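DevB protein (Vibrio cholerae O1 biovar eltor str. N16961, PDB 1Y89) is of undetermined function but probably acts as a 6-phosphogluconolactonase, hydrolysing 6-phosphogluconolactone in the pentose phosphate pathway. Local coordinates at residues A12-L17 with F45-S50. Numbering follows the deposited sequence.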
loop_
_atom_site.group_PDB
_atom_site.type_symbol
_atom_site.label_atom_id
_atom_site.label_comp_id
_atom_site.label_asym_id
_atom_site.label_seq_id
_atom_site.Cartn_x
_atom_site.Cartn_y
_atom_site.Cartn_z
ATOM N N ALA A 12 12.470 8.033 1.841
ATOM C CA ALA A 12 11.402 7.177 2.394
ATOM C C ALA A 12 10.907 6.219 1.345
ATOM O O ALA A 12 10.582 5.079 1.674
ATOM C CB ALA A 12 10.229 8.027 2.884
ATOM N N VAL A 13 10.812 6.682 0.096
ATOM C CA VAL A 13 10.449 5.767 -1.025
ATOM C C VAL A 13 11.428 4.617 -1.095
ATOM O O VAL A 13 11.052 3.451 -1.094
ATOM C CB VAL A 13 10.453 6.493 -2.414
ATOM C CG1 VAL A 13 10.220 5.470 -3.518
ATOM C CG2 VAL A 13 9.380 7.629 -2.471
ATOM N N VAL A 14 12.714 4.945 -1.177
ATOM C CA VAL A 14 13.726 3.908 -1.402
ATOM C C VAL A 14 13.893 2.994 -0.169
ATOM O O VAL A 14 14.145 1.812 -0.312
ATOM C CB VAL A 14 15.009 4.568 -1.882
ATOM C CG1 VAL A 14 16.138 3.675 -1.744
ATOM C CG2 VAL A 14 14.809 4.972 -3.393
ATOM N N LYS A 15 13.700 3.552 1.025
ATOM C CA LYS A 15 13.666 2.763 2.263
ATOM C C LYS A 15 12.570 1.701 2.192
ATOM O O LYS A 15 12.801 0.551 2.535
ATOM C CB LYS A 15 13.431 3.695 3.461
ATOM C CG LYS A 15 13.284 2.993 4.853
ATOM C CD LYS A 15 14.607 2.306 5.208
ATOM C CE LYS A 15 14.737 1.840 6.697
ATOM N NZ LYS A 15 13.463 1.320 7.305
ATOM N N SER A 16 11.370 2.092 1.755
ATOM C CA SER A 16 10.265 1.142 1.639
ATOM C C SER A 16 10.642 0.018 0.667
ATOM O O SER A 16 10.435 -1.174 0.954
ATOM C CB SER A 16 9.000 1.863 1.157
ATOM O OG SER A 16 7.946 0.941 1.067
ATOM N N LEU A 17 11.255 0.384 -0.460
ATOM C CA LEU A 17 11.652 -0.615 -1.444
ATOM C C LEU A 17 12.738 -1.575 -0.911
ATOM O O LEU A 17 12.690 -2.786 -1.172
ATOM C CB LEU A 17 12.142 0.084 -2.709
ATOM C CG LEU A 17 11.106 0.949 -3.440
ATOM C CD1 LEU A 17 11.798 1.815 -4.525
ATOM C CD2 LEU A 17 9.973 0.088 -4.081
ATOM N N PHE A 45 19.932 1.453 -5.279
ATOM C CA PHE A 45 21.190 0.689 -5.283
ATOM C C PHE A 45 22.159 1.165 -4.205
ATOM O O PHE A 45 22.815 0.358 -3.554
ATOM C CB PHE A 45 21.890 0.805 -6.663
ATOM C CG PHE A 45 21.029 0.314 -7.827
ATOM C CD1 PHE A 45 20.134 -0.734 -7.652
ATOM C CD2 PHE A 45 21.157 0.887 -9.094
ATOM C CE1 PHE A 45 19.331 -1.198 -8.718
ATOM C CE2 PHE A 45 20.367 0.436 -10.162
ATOM C CZ PHE A 45 19.463 -0.621 -9.977
ATOM N N LYS A 46 22.284 2.480 -4.044
ATOM C CA LYS A 46 23.154 3.016 -3.000
ATOM C C LYS A 46 22.682 2.574 -1.623
ATOM O O LYS A 46 23.488 2.261 -0.750
ATOM C CB LYS A 46 23.269 4.555 -3.104
ATOM C CG LYS A 46 23.969 4.987 -4.445
ATOM C CD LYS A 46 24.289 6.475 -4.492
ATOM C CE LYS A 46 23.035 7.279 -4.749
ATOM N NZ LYS A 46 23.268 8.765 -4.625
ATOM N N LEU A 47 21.371 2.590 -1.415
ATOM C CA LEU A 47 20.841 2.157 -0.131
ATOM C C LEU A 47 21.065 0.646 0.089
ATOM O O LEU A 47 21.458 0.201 1.185
ATOM C CB LEU A 47 19.353 2.528 -0.002
ATOM C CG LEU A 47 18.658 2.077 1.300
ATOM C CD1 LEU A 47 19.366 2.625 2.587
ATOM C CD2 LEU A 47 17.189 2.452 1.328
ATOM N N LEU A 48 20.788 -0.148 -0.941
ATOM C CA LEU A 48 21.032 -1.588 -0.868
ATOM C C LEU A 48 22.486 -1.983 -0.593
ATOM O O LEU A 48 22.758 -3.049 0.000
ATOM C CB LEU A 48 20.537 -2.280 -2.159
ATOM C CG LEU A 48 19.031 -2.184 -2.408
ATOM C CD1 LEU A 48 18.727 -2.810 -3.806
ATOM C CD2 LEU A 48 18.253 -2.901 -1.281
ATOM N N ALA A 49 23.415 -1.139 -1.019
ATOM C CA ALA A 49 24.843 -1.357 -0.775
ATOM C C ALA A 49 25.294 -0.862 0.607
ATOM O O ALA A 49 26.438 -1.084 1.019
ATOM C CB ALA A 49 25.688 -0.654 -1.900
ATOM N N SER A 50 24.428 -0.147 1.322
ATOM C CA SER A 50 24.797 0.384 2.641
ATOM C C SER A 50 24.429 -0.646 3.701
ATOM O O SER A 50 23.608 -1.543 3.457
ATOM C CB SER A 50 23.989 1.656 2.953
ATOM O OG SER A 50 22.630 1.299 3.196
#
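Helix 10-25, which follows strand 2-7, and helix 39-48, which follows strand 31-35, meet through Val14 and Leu47 in the mixed-sheet alpha/beta fold of the glucosamine-6-phosphate isomerase/6-phosphogluconolactonase family. The CA atoms of Val14 and Leu47 are 7.4 Å apart, the closest CA pair between residues 12-17 and 45-50. Leu47 does most of the reaching. Its side chain is extended, CG lying trans to N (chi1 178°) and, with chi2 57°, CD2 trans to CA, which carries CD2 to the other helix. There the methyl sits 3.5 Å from Val14 CG1, a tight fit for two carbons. The two side chains run past each other in opposite directions, which also brings Val14 CG1 to 3.8 Å from Leu47 CB. Leu47 CD2 lies 3.5 Å from the carbonyl O of Val14 and 3.7 Å from CA of Lys15, so it rests on the helix backbone as well as on a side chain. The CB of Lys15 points away from segment 45-50, and its NZ makes a salt bridge with Asp19. Val14 is buried further by Thr40, Met43 and Leu44 of helix 39-48. The carbonyl O of Leu47 accepts both Ser50 N at 3.0 Å and Ser50 OG at 2.6 Å, the hydroxyl lying in the carbonyl plane on a lone pair. Between the segments themselves the contact is van der Waals packing, chiefly Leu47 CD2 against Val14 CG1 and the helix backbone, without hydrogen bonds or salt bridges.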